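Local coordinates for protein putative Ribokinase II (Escherichia coli O6, PDB 3IQ0) that probably phosphorylates a sugar, perhaps ribose, using ATP and magnesium, as a member of the pfkB (ribokinase) family of carbohydrate kinases, at residues G216-E219 with E224-V227; D45-L50 with W266-Q271; F7-I12 with V147-K152. All blocks are in the same frame, centred on the assembly; numbering follows the deposited sequence.

All three contacts pack helices of the kinase core. The side chain of V225 in interaction 1 is about 12 Å from the bound ATP and that of L50 in interaction 2 about 13 Å, so neither touches the nucleotide. Interaction 1 is nested within the chain loop that interaction 2 closes, and the two touch although their centres are 21 Å apart: E224 OE2 forms a 3.1 Å salt bridge with R270 NH2, and I226 CD1 packs 3.8 Å from W266 CZ2. Interaction 3 touches neither; its nearest atoms are about 7 Å from interaction 2 and about 15 Å from interaction 1, with which it shares the large sheet.

Interaction 1 of 3, residues G216-E219 with E224-V227; sequences GFLE and EVIV
V225 points its CG2 methyl at the helix, where it meets two successive residues, F217 and L218. The methyl is carried there because CG2 stands anti to the carbonyl carbon and beside the backbone N, while CG1 takes the position anti to N (chi1 178°). L218 comes in at a slant to V225 and touches with one branch alone, its CD2 lying 3.9 Å from V225 CG2. F217 contributes the root of its side chain: F217 CB is 4.1 Å from V225 CG2, and the methyl stands oblique to the phenyl ring. With chi1 at -61°, the ring leans back along its own helix and meets Y194 edge-to-face.

These residues belong to a beta-alpha-beta unit in which strand 193-194, helix 210-220 and strand 224-228 follow one another, and the contact closes helix against strand over a connection of three residues. V225 serves the face of the sheet covered by this helix. E224 points away from it, and both E224 and I226 touch helix 258-271 on the other face. The carboxylate of E224 is held there through OE2, which is hydrogen-bonded to Y236 OH and has R270 as its second partner. At the beginning of the strand, L218 CD2 also approaches the backbone, 4.3 Å from E224 N.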
# COMPACT_ATOMS: atom_id res chain seq x y z
N GLY B 216 -17.65 -34.87 -11.98
CA GLY B 216 -18.34 -34.60 -10.73
C GLY B 216 -19.02 -33.25 -10.73
O GLY B 216 -20.15 -33.11 -10.25
N PHE B 217 -18.34 -32.23 -11.26
CA PHE B 217 -18.89 -30.88 -11.33
C PHE B 217 -20.18 -30.89 -12.15
O PHE B 217 -21.16 -30.27 -11.77
CB PHE B 217 -17.89 -29.93 -11.99
CG PHE B 217 -16.58 -29.81 -11.26
CD1 PHE B 217 -15.39 -29.77 -11.98
CD2 PHE B 217 -16.54 -29.71 -9.88
CE1 PHE B 217 -14.17 -29.63 -11.31
CE2 PHE B 217 -15.32 -29.57 -9.21
CZ PHE B 217 -14.14 -29.53 -9.93
N LEU B 218 -20.14 -31.61 -13.27
CA LEU B 218 -21.29 -31.70 -14.14
C LEU B 218 -22.44 -32.45 -13.46
O LEU B 218 -23.61 -32.09 -13.60
CB LEU B 218 -20.91 -32.41 -15.45
CG LEU B 218 -19.85 -31.71 -16.31
CD1 LEU B 218 -19.48 -32.59 -17.50
CD2 LEU B 218 -20.39 -30.36 -16.79
N GLU B 219 -22.11 -33.52 -12.73
CA GLU B 219 -23.15 -34.27 -12.03
C GLU B 219 -23.80 -33.38 -10.98
O GLU B 219 -25.02 -33.41 -10.81
CB GLU B 219 -22.56 -35.52 -11.37
CG GLU B 219 -23.27 -35.91 -10.07
CD GLU B 219 -23.39 -37.41 -9.87
OE1 GLU B 219 -22.39 -38.12 -10.09
OE2 GLU B 219 -24.48 -37.87 -9.49
N GLU B 224 -21.30 -26.26 -17.73
CA GLU B 224 -20.11 -26.17 -18.57
C GLU B 224 -18.86 -25.99 -17.74
O GLU B 224 -18.83 -25.21 -16.80
CB GLU B 224 -20.24 -25.01 -19.55
CG GLU B 224 -21.34 -25.20 -20.59
CD GLU B 224 -21.63 -23.93 -21.36
OE1 GLU B 224 -22.14 -22.97 -20.76
OE2 GLU B 224 -21.35 -23.89 -22.57
N VAL B 225 -17.82 -26.72 -18.12
CA VAL B 225 -16.53 -26.64 -17.45
C VAL B 225 -15.51 -26.32 -18.53
O VAL B 225 -15.29 -27.14 -19.44
CB VAL B 225 -16.16 -27.97 -16.77
CG1 VAL B 225 -14.78 -27.86 -16.13
CG2 VAL B 225 -17.21 -28.32 -15.74
N ILE B 226 -14.93 -25.13 -18.47
CA ILE B 226 -13.92 -24.73 -19.44
C ILE B 226 -12.56 -24.76 -18.76
O ILE B 226 -12.28 -23.95 -17.87
CB ILE B 226 -14.18 -23.31 -20.00
CG1 ILE B 226 -15.46 -23.29 -20.83
CG2 ILE B 226 -13.03 -22.89 -20.88
CD1 ILE B 226 -16.73 -23.27 -20.03
N VAL B 227 -11.71 -25.70 -19.16
CA VAL B 227 -10.39 -25.82 -18.56
C VAL B 227 -9.30 -25.15 -19.37
O VAL B 227 -9.09 -25.46 -20.55
CB VAL B 227 -10.00 -27.29 -18.35
CG1 VAL B 227 -8.56 -27.39 -17.86
CG2 VAL B 227 -10.93 -27.93 -17.32

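Interaction 2 of 3, residues D45-L50 with W266-Q271; sequences DQVTRL and WIACRQ
V47, in the last turn of helix 39-49, and L50, just past it, close on a single methyl, that of A268. The contact joins two helices of the ribokinase-type alpha/beta fold. The second partner, helix 258-271, begins within the glycine-rich DPTGAGD sequence, which resembles the pfkB signature motif. The contact lies at the opposite, C-terminal end of that helix, whose start probably faces the phosphate-transfer site, as in relatives.

Along 45-50, V47 is the first residue to touch. Its CA is 5.4 Å from the CA of A268, a close approach for two helices, possible because only a methyl intervenes: A268 CB lies 4.2 Å from V47 CA. Of the valine branches CG1 comes nearest, 4.4 Å from A268 CB. T48 points away from the contact; its side chain touches C54 of strand 54-61 and its OG1 is hydrogen-bonded to the backbone oxygen of D76. L50 then turns back to helix 258-271, its backbone N bonded to V47 O at 3.1 Å. With its CG beside the backbone N and anti to the carbonyl carbon (chi1 -71°), L50 brings CD1 onto the A268 methyl, and its side chain also touches L303 and I306 of helix 303-312.

On 266-271, only A268 points toward the other segment. W266 faces away, with R270 CG over one face of its indole, 3.6 Å above the plane and offset toward the rim, and I267 CD1 at its edge in the ring plane. The tightest touch across the contact is made by two atoms of L50: CB at 3.9 Å and CD1 at 3.7 Å from A268 CB.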
# COMPACT_ATOMS: atom_id res chain seq x y z
N ASP B 45 -12.86 -5.70 -18.32
CA ASP B 45 -12.36 -4.82 -19.37
C ASP B 45 -12.37 -5.60 -20.70
O ASP B 45 -12.67 -5.03 -21.76
CB ASP B 45 -10.94 -4.36 -19.07
CG ASP B 45 -10.50 -3.20 -19.95
OD1 ASP B 45 -11.20 -2.17 -19.96
OD2 ASP B 45 -9.46 -3.32 -20.62
N GLN B 46 -12.07 -6.89 -20.64
CA GLN B 46 -12.07 -7.69 -21.85
C GLN B 46 -13.51 -7.83 -22.35
O GLN B 46 -13.76 -7.79 -23.55
CB GLN B 46 -11.45 -9.07 -21.60
CG GLN B 46 -11.39 -9.98 -22.83
CD GLN B 46 -10.75 -9.30 -24.03
OE1 GLN B 46 -11.43 -8.68 -24.86
NE2 GLN B 46 -9.43 -9.41 -24.13
N VAL B 47 -14.45 -7.97 -21.42
CA VAL B 47 -15.85 -8.08 -21.81
C VAL B 47 -16.31 -6.83 -22.56
O VAL B 47 -16.91 -6.94 -23.62
CB VAL B 47 -16.78 -8.28 -20.60
CG1 VAL B 47 -18.22 -8.16 -21.03
CG2 VAL B 47 -16.53 -9.65 -19.97
N THR B 48 -16.04 -5.66 -22.00
CA THR B 48 -16.48 -4.42 -22.65
C THR B 48 -15.74 -4.15 -23.95
O THR B 48 -16.28 -3.50 -24.84
CB THR B 48 -16.31 -3.18 -21.75
OG1 THR B 48 -17.03 -2.09 -22.33
CG2 THR B 48 -14.83 -2.78 -21.61
N ARG B 49 -14.51 -4.63 -24.07
CA ARG B 49 -13.77 -4.40 -25.30
C ARG B 49 -14.33 -5.25 -26.44
O ARG B 49 -14.09 -4.96 -27.60
CB ARG B 49 -12.29 -4.69 -25.10
CG ARG B 49 -11.62 -3.71 -24.16
CD ARG B 49 -10.21 -3.46 -24.59
NE ARG B 49 -10.16 -2.71 -25.84
CZ ARG B 49 -9.12 -2.70 -26.66
NH1 ARG B 49 -8.05 -3.42 -26.38
NH2 ARG B 49 -9.15 -1.96 -27.77
N LEU B 50 -15.08 -6.30 -26.09
CA LEU B 50 -15.70 -7.15 -27.10
C LEU B 50 -17.09 -6.59 -27.46
O LEU B 50 -17.80 -7.15 -28.30
CB LEU B 50 -15.77 -8.60 -26.61
CG LEU B 50 -14.37 -9.25 -26.57
CD1 LEU B 50 -14.41 -10.62 -25.91
CD2 LEU B 50 -13.82 -9.36 -28.01
N TRP B 266 -14.56 -15.63 -23.31
CA TRP B 266 -15.53 -16.72 -23.34
C TRP B 266 -16.94 -16.21 -23.05
O TRP B 266 -17.88 -16.42 -23.85
CB TRP B 266 -15.16 -17.81 -22.32
CG TRP B 266 -16.27 -18.84 -22.15
CD1 TRP B 266 -17.31 -18.79 -21.26
CD2 TRP B 266 -16.50 -19.99 -22.97
NE1 TRP B 266 -18.17 -19.84 -21.48
CE2 TRP B 266 -17.70 -20.59 -22.52
CE3 TRP B 266 -15.81 -20.57 -24.04
CZ2 TRP B 266 -18.22 -21.75 -23.12
CZ3 TRP B 266 -16.33 -21.73 -24.63
CH2 TRP B 266 -17.52 -22.30 -24.16
N ILE B 267 -17.10 -15.55 -21.91
CA ILE B 267 -18.39 -15.04 -21.50
C ILE B 267 -18.98 -14.05 -22.50
O ILE B 267 -20.17 -14.11 -22.81
CB ILE B 267 -18.29 -14.36 -20.12
CG1 ILE B 267 -17.81 -15.38 -19.07
CG2 ILE B 267 -19.64 -13.81 -19.71
CD1 ILE B 267 -18.80 -16.52 -18.83
N ALA B 268 -18.16 -13.15 -23.02
CA ALA B 268 -18.65 -12.17 -23.98
C ALA B 268 -19.02 -12.82 -25.31
O ALA B 268 -20.07 -12.53 -25.89
CB ALA B 268 -17.61 -11.07 -24.21
N CYS B 269 -18.18 -13.73 -25.79
CA CYS B 269 -18.45 -14.40 -27.06
C CYS B 269 -19.72 -15.22 -26.98
O CYS B 269 -20.48 -15.30 -27.95
CB CYS B 269 -17.28 -15.29 -27.46
SG CYS B 269 -15.89 -14.34 -28.05
N ARG B 270 -19.94 -15.85 -25.83
CA ARG B 270 -21.15 -16.63 -25.65
C ARG B 270 -22.35 -15.70 -25.66
O ARG B 270 -23.40 -16.05 -26.19
CB ARG B 270 -21.07 -17.43 -24.34
CG ARG B 270 -20.05 -18.55 -24.41
CD ARG B 270 -20.50 -19.64 -25.39
NE ARG B 270 -21.40 -20.59 -24.74
CZ ARG B 270 -22.13 -21.50 -25.38
NH1 ARG B 270 -22.08 -21.59 -26.71
NH2 ARG B 270 -22.91 -22.33 -24.69
N GLN B 271 -22.20 -14.50 -25.08
CA GLN B 271 -23.29 -13.52 -25.07
C GLN B 271 -23.61 -13.06 -26.49
O GLN B 271 -24.73 -12.65 -26.78
CB GLN B 271 -22.95 -12.29 -24.23
CG GLN B 271 -23.08 -12.47 -22.72
CD GLN B 271 -24.39 -13.14 -22.32
OE1 GLN B 271 -24.47 -14.37 -22.23
NE2 GLN B 271 -25.42 -12.34 -22.09

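Interaction 3 of 3, residues F7-I12 with V147-K152; sequences FTIGEI and VDAVKK
This is an apolar strand-to-helix contact in the buried core, where I9 of strand 5-9 meets A149 and V150 of helix 144-159, so that the helix covers one face of the large central sheet. The topology supports this: strand 131-137 runs parallel to strand 5-9 as its neighbour and leads, through a short loop, into the helix. The strand residue before I9 serves the other face, T8 packing on P40 and I44 of helix 39-49, which places strand 5-9 between two helical layers, as expected of the alpha/beta/alpha core of ribokinase-like enzymes.

I9 divides its branches between two partners. An extended main branch, with CG1 anti to the backbone N (chi1 -175°) and chi2 at 167°, carries CD1 to the helix, where it lies 4.2 Å from A149 CB and 4.1 Å from A149 O. The short branch, CG2, sits between the backbone N and the carbonyl carbon and meets V150 CG2 at 3.9 Å; the two side chains pass at an angle. F134 and I57 of the flanking strands, together with L118, touch I9, while I136 and L141 touch V150.

No hydrogen bond links the two segments; the backbone polarity of the helix is met internally, for example by K151 N bonded to V147 O at 2.7 Å. With the closest side-chain contacts made between methyl groups, the contact depends on apolar burial and complementary shape, with no polar bond between the segments to set its geometry.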
# COMPACT_ATOMS: atom_id res chain seq x y z
N PHE B 7 -22.00 -8.74 -15.23
CA PHE B 7 -21.40 -8.08 -14.08
C PHE B 7 -20.36 -8.96 -13.41
O PHE B 7 -20.38 -10.18 -13.57
CB PHE B 7 -22.47 -7.74 -13.04
CG PHE B 7 -22.98 -6.34 -13.11
CD1 PHE B 7 -22.41 -5.34 -12.32
CD2 PHE B 7 -24.03 -6.00 -13.95
CE1 PHE B 7 -22.89 -4.03 -12.37
CE2 PHE B 7 -24.51 -4.70 -14.01
CZ PHE B 7 -23.94 -3.71 -13.22
N THR B 8 -19.44 -8.33 -12.69
CA THR B 8 -18.45 -9.06 -11.93
C THR B 8 -18.30 -8.29 -10.63
O THR B 8 -18.87 -7.21 -10.46
CB THR B 8 -17.08 -9.18 -12.63
OG1 THR B 8 -16.29 -10.14 -11.92
CG2 THR B 8 -16.35 -7.85 -12.64
N ILE B 9 -17.51 -8.83 -9.72
CA ILE B 9 -17.33 -8.20 -8.43
C ILE B 9 -15.94 -8.56 -7.92
O ILE B 9 -15.39 -9.59 -8.29
CB ILE B 9 -18.40 -8.74 -7.45
CG1 ILE B 9 -18.33 -8.03 -6.10
CG2 ILE B 9 -18.22 -10.24 -7.27
CD1 ILE B 9 -19.55 -8.30 -5.24
N GLY B 10 -15.36 -7.70 -7.09
CA GLY B 10 -14.05 -8.04 -6.58
C GLY B 10 -13.07 -6.91 -6.38
O GLY B 10 -13.45 -5.75 -6.21
N GLU B 11 -11.80 -7.26 -6.43
CA GLU B 11 -10.73 -6.31 -6.21
C GLU B 11 -10.29 -5.53 -7.45
O GLU B 11 -10.18 -6.08 -8.54
CB GLU B 11 -9.52 -7.02 -5.61
CG GLU B 11 -8.84 -8.04 -6.54
CD GLU B 11 -9.55 -9.39 -6.60
OE1 GLU B 11 -10.69 -9.49 -6.10
OE2 GLU B 11 -8.95 -10.34 -7.14
N ILE B 12 -10.05 -4.24 -7.24
CA ILE B 12 -9.55 -3.35 -8.27
C ILE B 12 -8.32 -2.74 -7.62
O ILE B 12 -8.39 -2.21 -6.51
CB ILE B 12 -10.55 -2.22 -8.59
CG1 ILE B 12 -11.72 -2.77 -9.41
CG2 ILE B 12 -9.85 -1.12 -9.36
CD1 ILE B 12 -12.75 -1.71 -9.73
N VAL B 147 -17.05 -12.74 0.89
CA VAL B 147 -17.95 -13.84 0.58
C VAL B 147 -19.40 -13.41 0.76
O VAL B 147 -20.29 -13.85 0.03
CB VAL B 147 -17.68 -15.07 1.49
CG1 VAL B 147 -16.20 -15.41 1.48
CG2 VAL B 147 -18.16 -14.81 2.90
N ASP B 148 -19.64 -12.54 1.74
CA ASP B 148 -20.99 -12.04 1.99
C ASP B 148 -21.47 -11.19 0.83
O ASP B 148 -22.59 -11.37 0.34
CB ASP B 148 -21.02 -11.23 3.29
CG ASP B 148 -21.03 -12.10 4.53
OD1 ASP B 148 -20.82 -13.33 4.40
OD2 ASP B 148 -21.24 -11.56 5.64
N ALA B 149 -20.63 -10.25 0.40
CA ALA B 149 -20.98 -9.38 -0.72
C ALA B 149 -21.29 -10.24 -1.94
O ALA B 149 -22.28 -10.00 -2.64
CB ALA B 149 -19.81 -8.44 -1.03
N VAL B 150 -20.46 -11.24 -2.18
CA VAL B 150 -20.65 -12.14 -3.31
C VAL B 150 -21.90 -13.01 -3.16
O VAL B 150 -22.64 -13.20 -4.12
CB VAL B 150 -19.42 -13.04 -3.50
CG1 VAL B 150 -19.70 -14.08 -4.57
CG2 VAL B 150 -18.22 -12.20 -3.90
N LYS B 151 -22.14 -13.53 -1.96
CA LYS B 151 -23.33 -14.36 -1.74
C LYS B 151 -24.61 -13.57 -2.01
O LYS B 151 -25.54 -14.08 -2.63
CB LYS B 151 -23.34 -14.90 -0.30
CG LYS B 151 -22.32 -16.00 -0.05
CD LYS B 151 -22.46 -16.61 1.34
CE LYS B 151 -21.51 -17.79 1.51
NZ LYS B 151 -21.65 -18.47 2.83
N LYS B 152 -24.65 -12.32 -1.56
CA LYS B 152 -25.81 -11.46 -1.75
C LYS B 152 -26.05 -11.21 -3.24
O LYS B 152 -27.15 -11.40 -3.75
CB LYS B 152 -25.61 -10.12 -1.04
CG LYS B 152 -26.73 -9.12 -1.25
CD LYS B 152 -26.43 -7.78 -0.59
CE LYS B 152 -27.43 -6.70 -1.00
NZ LYS B 152 -27.19 -5.37 -0.38